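PDB 2GA8: hypothetical 39.9 kDa protein from Saccharomyces cerevisiae, which acts as an ATP-dependent kinase of the P-loop class and could take part in assembly of the endoplasmic reticulum membrane. Local coordinates for residues A[32-40]-A[295-306]; A[161-171]-A[184-195]. All blocks are in the same frame, centred on the assembly; numbering follows the deposited sequence.

Contact 1: A[32-40]-A[295-306]. With SO4 (sulfate ion), chain G.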
loop_
_atom_site.group_PDB
_atom_site.type_symbol
_atom_site.label_atom_id
_atom_site.label_comp_id
_atom_site.label_asym_id
_atom_site.label_seq_id
_atom_site.Cartn_x
_atom_site.Cartn_y
_atom_site.Cartn_z
ATOM N N SER A 32 1.551 -10.440 10.106
ATOM C CA SER A 32 0.181 -10.826 10.427
ATOM C C SER A 32 -0.418 -9.788 11.383
ATOM O O SER A 32 0.277 -8.875 11.827
ATOM C CB SER A 32 0.160 -12.230 11.052
ATOM O OG SER A 32 1.071 -12.333 12.131
ATOM N N PRO A 33 -1.720 -9.899 11.689
ATOM C CA PRO A 33 -2.350 -8.936 12.596
ATOM C C PRO A 33 -1.595 -8.789 13.918
ATOM O O PRO A 33 -1.206 -9.783 14.531
ATOM C CB PRO A 33 -3.749 -9.515 12.789
ATOM C CG PRO A 33 -4.020 -10.159 11.463
ATOM C CD PRO A 33 -2.713 -10.862 11.173
ATOM N N GLY A 34 -1.378 -7.544 14.333
ATOM C CA GLY A 34 -0.686 -7.274 15.581
ATOM C C GLY A 34 0.819 -7.455 15.545
ATOM O O GLY A 34 1.464 -7.453 16.587
ATOM N N SER A 35 1.387 -7.600 14.351
ATOM C CA SER A 35 2.824 -7.796 14.206
ATOM C C SER A 35 3.594 -6.492 14.353
ATOM O O SER A 35 4.810 -6.502 14.536
ATOM C CB SER A 35 3.137 -8.405 12.837
ATOM O OG SER A 35 2.675 -7.544 11.812
ATOM N N GLY A 36 2.880 -5.374 14.257
ATOM C CA GLY A 36 3.517 -4.076 14.379
ATOM C C GLY A 36 3.932 -3.485 13.043
ATOM O O GLY A 36 4.665 -2.500 12.999
ATOM N N LYS A 37 3.454 -4.066 11.949
ATOM C CA LYS A 37 3.822 -3.565 10.630
ATOM C C LYS A 37 3.404 -2.113 10.417
ATOM O O LYS A 37 4.137 -1.337 9.805
ATOM C CB LYS A 37 3.235 -4.453 9.529
ATOM C CG LYS A 37 1.727 -4.609 9.553
ATOM C CD LYS A 37 1.282 -5.543 8.442
ATOM C CE LYS A 37 -0.217 -5.793 8.484
ATOM N NZ LYS A 37 -0.629 -6.547 9.708
ATOM N N SER A 38 2.236 -1.744 10.925
ATOM C CA SER A 38 1.754 -0.377 10.782
ATOM C C SER A 38 2.714 0.618 11.429
ATOM O O SER A 38 3.143 1.588 10.797
ATOM C CB SER A 38 0.360 -0.240 11.407
ATOM O OG SER A 38 -0.082 1.108 11.377
ATOM N N THR A 39 3.065 0.364 12.688
ATOM C CA THR A 39 3.958 1.245 13.428
ATOM C C THR A 39 5.373 1.274 12.866
ATOM O O THR A 39 5.994 2.335 12.800
ATOM C CB THR A 39 4.011 0.853 14.927
ATOM O OG1 THR A 39 4.564 -0.460 15.071
ATOM C CG2 THR A 39 2.612 0.862 15.517
ATOM N N ILE A 40 5.885 0.114 12.462
ATOM C CA ILE A 40 7.224 0.046 11.897
ATOM C C ILE A 40 7.275 0.893 10.628
ATOM O O ILE A 40 8.217 1.658 10.421
ATOM C CB ILE A 40 7.616 -1.418 11.564
ATOM C CG1 ILE A 40 7.793 -2.217 12.865
ATOM C CG2 ILE A 40 8.896 -1.449 10.744
ATOM C CD1 ILE A 40 7.919 -3.715 12.659
ATOM N N ILE A 295 7.806 -9.756 8.907
ATOM C CA ILE A 295 7.935 -9.818 10.354
ATOM C C ILE A 295 7.637 -11.207 10.903
ATOM O O ILE A 295 6.622 -11.808 10.569
ATOM C CB ILE A 295 6.976 -8.813 11.041
ATOM C CG1 ILE A 295 7.255 -7.396 10.534
ATOM C CG2 ILE A 295 7.141 -8.881 12.563
ATOM C CD1 ILE A 295 6.247 -6.363 11.034
ATOM N N ASP A 296 8.544 -11.717 11.729
ATOM C CA ASP A 296 8.360 -13.015 12.373
ATOM C C ASP A 296 7.916 -12.629 13.774
ATOM O O ASP A 296 8.658 -11.974 14.503
ATOM C CB ASP A 296 9.676 -13.795 12.427
ATOM C CG ASP A 296 10.011 -14.471 11.107
ATOM O OD1 ASP A 296 9.230 -14.331 10.139
ATOM O OD2 ASP A 296 11.056 -15.152 11.042
ATOM N N ILE A 297 6.706 -13.027 14.144
ATOM C CA ILE A 297 6.144 -12.659 15.436
ATOM C C ILE A 297 6.494 -13.517 16.642
ATOM O O ILE A 297 6.917 -14.667 16.521
ATOM C CB ILE A 297 4.595 -12.612 15.371
ATOM C CG1 ILE A 297 4.042 -14.027 15.179
ATOM C CG2 ILE A 297 4.144 -11.713 14.232
ATOM C CD1 ILE A 297 2.527 -14.119 15.264
ATOM N N ASP A 298 6.317 -12.905 17.809
ATOM C CA ASP A 298 6.502 -13.554 19.098
ATOM C C ASP A 298 5.052 -13.965 19.322
ATOM O O ASP A 298 4.193 -13.115 19.562
ATOM C CB ASP A 298 6.937 -12.528 20.148
ATOM C CG ASP A 298 6.960 -13.097 21.553
ATOM O OD1 ASP A 298 5.934 -13.668 21.989
ATOM O OD2 ASP A 298 8.002 -12.965 22.229
ATOM N N TYR A 299 4.774 -15.259 19.207
ATOM C CA TYR A 299 3.413 -15.756 19.344
ATOM C C TYR A 299 2.640 -15.237 20.555
ATOM O O TYR A 299 1.589 -14.615 20.408
ATOM C CB TYR A 299 3.404 -17.282 19.373
ATOM C CG TYR A 299 2.042 -17.874 19.087
ATOM C CD1 TYR A 299 1.606 -18.058 17.777
ATOM C CD2 TYR A 299 1.181 -18.239 20.125
ATOM C CE1 TYR A 299 0.355 -18.594 17.500
ATOM C CE2 TYR A 299 -0.081 -18.774 19.857
ATOM C CZ TYR A 299 -0.481 -18.952 18.541
ATOM O OH TYR A 299 -1.707 -19.511 18.257
ATOM N N GLU A 300 3.156 -15.506 21.749
ATOM C CA GLU A 300 2.486 -15.083 22.974
ATOM C C GLU A 300 2.157 -13.597 23.050
ATOM O O GLU A 300 1.022 -13.225 23.355
ATOM C CB GLU A 300 3.318 -15.489 24.193
ATOM C CG GLU A 300 3.070 -16.917 24.651
ATOM C CD GLU A 300 1.686 -17.101 25.251
ATOM O OE1 GLU A 300 1.347 -18.238 25.646
ATOM O OE2 GLU A 300 0.935 -16.106 25.332
ATOM N N ALA A 301 3.147 -12.751 22.784
ATOM C CA ALA A 301 2.943 -11.308 22.838
ATOM C C ALA A 301 1.944 -10.842 21.786
ATOM O O ALA A 301 1.146 -9.937 22.027
ATOM C CB ALA A 301 4.268 -10.587 22.651
ATOM N N THR A 302 1.992 -11.456 20.611
ATOM C CA THR A 302 1.083 -11.072 19.549
ATOM C C THR A 302 -0.322 -11.567 19.860
ATOM O O THR A 302 -1.306 -10.874 19.605
ATOM C CB THR A 302 1.546 -11.637 18.198
ATOM O OG1 THR A 302 2.879 -11.185 17.932
ATOM C CG2 THR A 302 0.625 -11.158 17.083
ATOM N N GLU A 303 -0.413 -12.768 20.424
ATOM C CA GLU A 303 -1.705 -13.334 20.780
ATOM C C GLU A 303 -2.399 -12.400 21.764
ATOM O O GLU A 303 -3.589 -12.107 21.635
ATOM C CB GLU A 303 -1.519 -14.699 21.433
ATOM C CG GLU A 303 -2.812 -15.365 21.844
ATOM C CD GLU A 303 -2.568 -16.636 22.622
ATOM O OE1 GLU A 303 -2.111 -16.542 23.779
ATOM O OE2 GLU A 303 -2.821 -17.725 22.073
ATOM N N GLU A 304 -1.643 -11.929 22.751
ATOM C CA GLU A 304 -2.189 -11.033 23.758
ATOM C C GLU A 304 -2.593 -9.706 23.137
ATOM O O GLU A 304 -3.648 -9.160 23.453
ATOM C CB GLU A 304 -1.167 -10.775 24.867
ATOM C CG GLU A 304 -1.697 -9.846 25.955
ATOM C CD GLU A 304 -0.619 -9.393 26.913
ATOM O OE1 GLU A 304 0.310 -8.683 26.472
ATOM O OE2 GLU A 304 -0.700 -9.745 28.108
ATOM N N ARG A 305 -1.743 -9.194 22.251
ATOM C CA ARG A 305 -2.004 -7.925 21.586
ATOM C C ARG A 305 -3.302 -7.963 20.784
ATOM O O ARG A 305 -4.130 -7.056 20.889
ATOM C CB ARG A 305 -0.823 -7.562 20.676
ATOM C CG ARG A 305 -0.918 -6.188 20.030
ATOM C CD ARG A 305 0.378 -5.792 19.322
ATOM N NE ARG A 305 1.499 -5.637 20.249
ATOM C CZ ARG A 305 2.289 -6.627 20.656
ATOM N NH1 ARG A 305 2.095 -7.865 20.217
ATOM N NH2 ARG A 305 3.272 -6.381 21.514
ATOM N N VAL A 306 -3.482 -9.012 19.986
ATOM C CA VAL A 306 -4.682 -9.150 19.175
ATOM C C VAL A 306 -5.906 -9.431 20.044
ATOM O O VAL A 306 -6.992 -8.912 19.788
ATOM C CB VAL A 306 -4.517 -10.277 18.126
ATOM C CG1 VAL A 306 -5.825 -10.509 17.383
ATOM C CG2 VAL A 306 -3.425 -9.894 17.135
HETATM S S SO4 G . -0.336 -4.498 12.874
HETATM O O1 SO4 G . -1.740 -4.963 12.914
HETATM O O2 SO4 G . -0.263 -3.231 12.124
HETATM O O3 SO4 G . 0.157 -4.317 14.250
HETATM O O4 SO4 G . 0.491 -5.522 12.204
HETATM O O HOH W 1 3.989 -11.856 10.567
HETATM O O HOH W 2 3.434 -8.567 18.048
#
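The P-loop and the first turn of the helix after it, 32-40, pack at Gly34 and Ser35 against the end of strand 290-296 and the helix that follows. Val306 CG2 and Thr302 CG2 each lie 3.4 Å from Pro33 O, and Arg305 CD is equally near Gly34 O. Val306 CG2 comes up to Gly34 CA at 4.1 Å, leaving little room for a CB, and the positive phi of Gly34 (76°) also favours glycine. Ile295 and Ile40 meet tip to tip, CD1 to CD1 at 3.5 Å, while Ile297 CG2 covers Ser35 CB. One water links Ser32 N to Ile295 O, another donates to Gly34 O and Thr302 OG1. This Walker A strand-loop-helix holds a sulfate, probably from the crystallisation liquor, where a phosphate of ATP is likely to bind. Arg309 and the amides of Gly34, Gly36 and Ser38 grip it, Gly36 N lying 2.9 Å from sulfate O3. Lys37 CG sits between backbone N and carbonyl carbon (chi1 58°), and a bend at chi4 brings NZ within 2.9 Å of sulfate O4. With an alanine here the ammonium is gone, and sulfate O4 would probably lose its lysine bond, and Gly31 O its side-chain donor.

Contact 2: A[161-171]-A[184-195]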
loop_
_atom_site.group_PDB
_atom_site.type_symbol
_atom_site.label_atom_id
_atom_site.label_comp_id
_atom_site.label_asym_id
_atom_site.label_seq_id
_atom_site.Cartn_x
_atom_site.Cartn_y
_atom_site.Cartn_z
ATOM N N MET A 161 -2.312 -1.256 3.166
ATOM C CA MET A 161 -3.185 -2.080 2.339
ATOM C C MET A 161 -4.641 -1.920 2.800
ATOM O O MET A 161 -5.578 -2.192 2.052
ATOM C CB MET A 161 -2.743 -3.539 2.466
ATOM C CG MET A 161 -3.260 -4.471 1.403
ATOM S SD MET A 161 -2.652 -6.141 1.724
ATOM C CE MET A 161 -3.926 -6.741 2.716
ATOM N N ASP A 162 -4.811 -1.454 4.034
ATOM C CA ASP A 162 -6.126 -1.260 4.650
ATOM C C ASP A 162 -7.144 -0.465 3.839
ATOM O O ASP A 162 -8.342 -0.746 3.895
ATOM C CB ASP A 162 -5.956 -0.583 6.011
ATOM C CG ASP A 162 -5.113 -1.398 6.959
ATOM O OD1 ASP A 162 -5.634 -2.378 7.537
ATOM O OD2 ASP A 162 -3.921 -1.068 7.114
ATOM N N GLY A 163 -6.671 0.536 3.102
ATOM C CA GLY A 163 -7.567 1.348 2.309
ATOM C C GLY A 163 -8.210 0.586 1.169
ATOM O O GLY A 163 -9.155 1.065 0.546
ATOM N N PHE A 164 -7.705 -0.610 0.893
ATOM C CA PHE A 164 -8.250 -1.414 -0.190
ATOM C C PHE A 164 -9.206 -2.484 0.307
ATOM O O PHE A 164 -9.628 -3.363 -0.444
ATOM C CB PHE A 164 -7.102 -2.011 -0.999
ATOM C CG PHE A 164 -6.403 -0.996 -1.850
ATOM C CD1 PHE A 164 -6.797 -0.794 -3.169
ATOM C CD2 PHE A 164 -5.410 -0.177 -1.313
ATOM C CE1 PHE A 164 -6.219 0.211 -3.945
ATOM C CE2 PHE A 164 -4.826 0.831 -2.079
ATOM C CZ PHE A 164 -5.233 1.025 -3.397
ATOM N N HIS A 165 -9.554 -2.394 1.583
ATOM C CA HIS A 165 -10.497 -3.333 2.163
ATOM C C HIS A 165 -11.825 -3.061 1.453
ATOM O O HIS A 165 -12.203 -1.904 1.259
ATOM C CB HIS A 165 -10.645 -3.058 3.663
ATOM C CG HIS A 165 -11.148 -4.227 4.445
ATOM N ND1 HIS A 165 -10.369 -5.331 4.718
ATOM C CD2 HIS A 165 -12.356 -4.473 5.002
ATOM C CE1 HIS A 165 -11.076 -6.207 5.410
ATOM N NE2 HIS A 165 -12.286 -5.710 5.595
ATOM N N LEU A 166 -12.525 -4.110 1.043
ATOM C CA LEU A 166 -13.804 -3.908 0.376
ATOM C C LEU A 166 -14.769 -3.290 1.384
ATOM O O LEU A 166 -14.707 -3.597 2.578
ATOM C CB LEU A 166 -14.349 -5.240 -0.141
ATOM C CG LEU A 166 -13.512 -5.858 -1.264
ATOM C CD1 LEU A 166 -14.023 -7.254 -1.595
ATOM C CD2 LEU A 166 -13.561 -4.947 -2.481
ATOM N N SER A 167 -15.644 -2.410 0.911
ATOM C CA SER A 167 -16.600 -1.756 1.796
ATOM C C SER A 167 -17.601 -2.758 2.342
ATOM O O SER A 167 -17.812 -3.827 1.766
ATOM C CB SER A 167 -17.354 -0.648 1.058
ATOM O OG SER A 167 -18.216 -1.190 0.076
ATOM N N ARG A 168 -18.226 -2.402 3.456
ATOM C CA ARG A 168 -19.210 -3.275 4.071
ATOM C C ARG A 168 -20.382 -3.511 3.125
ATOM O O ARG A 168 -20.919 -4.618 3.062
ATOM C CB ARG A 168 -19.689 -2.669 5.388
ATOM C CG ARG A 168 -18.604 -2.605 6.458
ATOM C CD ARG A 168 -19.109 -1.941 7.732
ATOM N NE ARG A 168 -19.647 -0.611 7.470
ATOM C CZ ARG A 168 -20.890 -0.237 7.762
ATOM N NH1 ARG A 168 -21.298 0.996 7.487
ATOM N NH2 ARG A 168 -21.727 -1.096 8.331
ATOM N N ARG A 169 -20.778 -2.479 2.384
ATOM C CA ARG A 169 -21.888 -2.619 1.445
ATOM C C ARG A 169 -21.466 -3.517 0.290
ATOM O O ARG A 169 -22.290 -4.192 -0.322
ATOM C CB ARG A 169 -22.333 -1.256 0.908
ATOM C CG ARG A 169 -23.467 -1.354 -0.108
ATOM C CD ARG A 169 -24.034 0.008 -0.511
ATOM N NE ARG A 169 -24.805 0.640 0.559
ATOM C CZ ARG A 169 -24.277 1.321 1.572
ATOM N NH1 ARG A 169 -22.962 1.473 1.667
ATOM N NH2 ARG A 169 -25.068 1.853 2.495
ATOM N N CYS A 170 -20.172 -3.517 -0.008
ATOM C CA CYS A 170 -19.647 -4.349 -1.075
ATOM C C CYS A 170 -19.732 -5.809 -0.618
ATOM O O CYS A 170 -20.126 -6.695 -1.377
ATOM C CB CYS A 170 -18.193 -3.960 -1.360
ATOM S SG CYS A 170 -17.513 -4.635 -2.881
ATOM N N LEU A 171 -19.370 -6.053 0.635
ATOM C CA LEU A 171 -19.406 -7.404 1.178
ATOM C C LEU A 171 -20.835 -7.944 1.229
ATOM O O LEU A 171 -21.042 -9.158 1.227
ATOM C CB LEU A 171 -18.777 -7.429 2.574
ATOM C CG LEU A 171 -17.297 -7.032 2.662
ATOM C CD1 LEU A 171 -16.841 -7.114 4.106
ATOM C CD2 LEU A 171 -16.448 -7.950 1.784
ATOM N N ARG A 184 -14.069 -11.030 7.404
ATOM C CA ARG A 184 -13.541 -9.783 6.868
ATOM C C ARG A 184 -12.086 -9.697 7.313
ATOM O O ARG A 184 -11.785 -9.792 8.500
ATOM C CB ARG A 184 -14.330 -8.583 7.398
ATOM C CG ARG A 184 -14.309 -7.394 6.450
ATOM C CD ARG A 184 -14.942 -6.133 7.041
ATOM N NE ARG A 184 -14.924 -5.038 6.070
ATOM C CZ ARG A 184 -15.166 -3.762 6.361
ATOM N NH1 ARG A 184 -15.450 -3.402 7.605
ATOM N NH2 ARG A 184 -15.110 -2.841 5.404
ATOM N N GLY A 185 -11.189 -9.529 6.349
ATOM C CA GLY A 185 -9.776 -9.459 6.658
ATOM C C GLY A 185 -9.053 -10.560 5.908
ATOM O O GLY A 185 -7.828 -10.621 5.903
ATOM N N SER A 186 -9.820 -11.449 5.284
ATOM C CA SER A 186 -9.231 -12.534 4.507
ATOM C C SER A 186 -8.775 -11.912 3.196
ATOM O O SER A 186 -9.204 -10.813 2.843
ATOM C CB SER A 186 -10.266 -13.623 4.219
ATOM O OG SER A 186 -11.244 -13.162 3.305
ATOM N N PRO A 187 -7.899 -12.607 2.457
ATOM C CA PRO A 187 -7.399 -12.097 1.179
ATOM C C PRO A 187 -8.518 -11.727 0.207
ATOM O O PRO A 187 -8.378 -10.798 -0.583
ATOM C CB PRO A 187 -6.551 -13.253 0.657
ATOM C CG PRO A 187 -6.042 -13.886 1.911
ATOM C CD PRO A 187 -7.258 -13.890 2.798
ATOM N N SER A 188 -9.627 -12.456 0.272
ATOM C CA SER A 188 -10.749 -12.213 -0.623
ATOM C C SER A 188 -11.642 -11.038 -0.247
ATOM O O SER A 188 -12.599 -10.740 -0.967
ATOM C CB SER A 188 -11.606 -13.480 -0.748
ATOM O OG SER A 188 -12.208 -13.808 0.490
ATOM N N THR A 189 -11.342 -10.363 0.861
ATOM C CA THR A 189 -12.157 -9.222 1.280
ATOM C C THR A 189 -11.482 -7.877 1.013
ATOM O O THR A 189 -11.839 -6.865 1.611
ATOM C CB THR A 189 -12.554 -9.306 2.785
ATOM O OG1 THR A 189 -11.383 -9.356 3.603
ATOM C CG2 THR A 189 -13.412 -10.534 3.039
ATOM N N PHE A 190 -10.515 -7.877 0.099
ATOM C CA PHE A 190 -9.786 -6.666 -0.293
ATOM C C PHE A 190 -9.873 -6.561 -1.810
ATOM O O PHE A 190 -9.948 -7.583 -2.501
ATOM C CB PHE A 190 -8.302 -6.771 0.063
ATOM C CG PHE A 190 -8.005 -6.658 1.522
ATOM C CD1 PHE A 190 -7.667 -5.430 2.083
ATOM C CD2 PHE A 190 -8.022 -7.788 2.336
ATOM C CE1 PHE A 190 -7.344 -5.330 3.431
ATOM C CE2 PHE A 190 -7.703 -7.700 3.685
ATOM C CZ PHE A 190 -7.360 -6.470 4.237
ATOM N N ASP A 191 -9.864 -5.338 -2.329
ATOM C CA ASP A 191 -9.890 -5.157 -3.777
ATOM C C ASP A 191 -8.448 -5.392 -4.248
ATOM O O ASP A 191 -7.691 -4.443 -4.480
ATOM C CB ASP A 191 -10.333 -3.735 -4.146
ATOM C CG ASP A 191 -10.584 -3.574 -5.633
ATOM O OD1 ASP A 191 -10.093 -4.412 -6.418
ATOM O OD2 ASP A 191 -11.263 -2.608 -6.023
ATOM N N SER A 192 -8.066 -6.660 -4.370
ATOM C CA SER A 192 -6.718 -7.011 -4.803
ATOM C C SER A 192 -6.445 -6.511 -6.217
ATOM O O SER A 192 -5.295 -6.222 -6.564
ATOM C CB SER A 192 -6.514 -8.531 -4.752
ATOM O OG SER A 192 -7.407 -9.188 -5.628
ATOM N N ASN A 193 -7.505 -6.421 -7.023
ATOM C CA ASN A 193 -7.418 -5.951 -8.406
ATOM C C ASN A 193 -6.838 -4.537 -8.449
ATOM O O ASN A 193 -5.882 -4.255 -9.178
ATOM C CB ASN A 193 -8.815 -5.881 -9.056
ATOM C CG ASN A 193 -9.633 -7.159 -8.889
ATOM O OD1 ASN A 193 -9.532 -7.853 -7.885
ATOM N ND2 ASN A 193 -10.482 -7.447 -9.873
ATOM N N ASN A 194 -7.442 -3.641 -7.674
ATOM C CA ASN A 194 -6.994 -2.257 -7.662
ATOM C C ASN A 194 -5.680 -2.055 -6.917
ATOM O O ASN A 194 -4.937 -1.124 -7.221
ATOM C CB ASN A 194 -8.083 -1.333 -7.096
ATOM C CG ASN A 194 -8.255 -0.068 -7.922
ATOM O OD1 ASN A 194 -8.657 0.980 -7.411
ATOM N ND2 ASN A 194 -7.958 -0.163 -9.209
ATOM N N PHE A 195 -5.380 -2.909 -5.941
ATOM C CA PHE A 195 -4.114 -2.757 -5.241
ATOM C C PHE A 195 -3.004 -3.118 -6.229
ATOM O O PHE A 195 -1.970 -2.457 -6.301
ATOM C CB PHE A 195 -4.025 -3.669 -4.022
ATOM C CG PHE A 195 -2.839 -3.370 -3.157
ATOM C CD1 PHE A 195 -2.895 -2.350 -2.214
ATOM C CD2 PHE A 195 -1.632 -4.031 -3.355
ATOM C CE1 PHE A 195 -1.765 -1.988 -1.482
ATOM C CE2 PHE A 195 -0.495 -3.674 -2.630
ATOM C CZ PHE A 195 -0.563 -2.653 -1.696
#
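Both faces of the Phe190 ring are occupied: Met161 CE sits over the centre of one, 3.8 Å from the centroid, and His165 presents its ND1 edge to the other in a T-shaped pair with planes at 88°. The imidazole has Thr189 O over one face and Gly185 N at its edge. A second T-shaped pair sets the edge of Phe195 on the face of Phe164, with Phe195 CD1 3.4 Å from Phe164 CD2. Met161 SD stands above both Phe190 and Phe195 at a distance, a Met-aromatic arrangement; CG is anti to the backbone N (chi1 -163°) and the bend at chi3 (90°) turns CE onto Phe190. Alongside these rings, the backbones form a single bridge at His165 and Phe190, closed by hydrogen bonds from Asp191 N to Phe164 O (2.7 Å) and Leu166 N to Thr189 O (2.9 Å). The contact ties the loop after edge strand 156-160 to the start of helix 192-206. Arg184 brings NH2 to Leu166 O at 3.0 Å, in the guanidinium plane, while NH1 bonds Lys247 O and Arg168 CG covers one face. Asp248 forms salt bridges with both arginines, so its carboxylate probably offsets their like charges.

Both contacts are largely buried and both follow strands of the same five-stranded parallel sheet, yet they use different chemistry. Contact 1 joins the loop after central strand 25-30 to the neighbouring strand 290-296 and the helix after it; its segments meet through aliphatic groups and bridging waters, leaving the loop amides turned to an anion. Contact 2, beyond edge strand 156-160, relies on aromatic packing and direct backbone bonds, with about twice the buried surface, 844 against 401 Å². Contacts 1 and 2 do not touch. Asp162 of contact 2 lies about 6 Å, side chain to side chain, from Ser38, bringing the second contact close to the presumed nucleotide site.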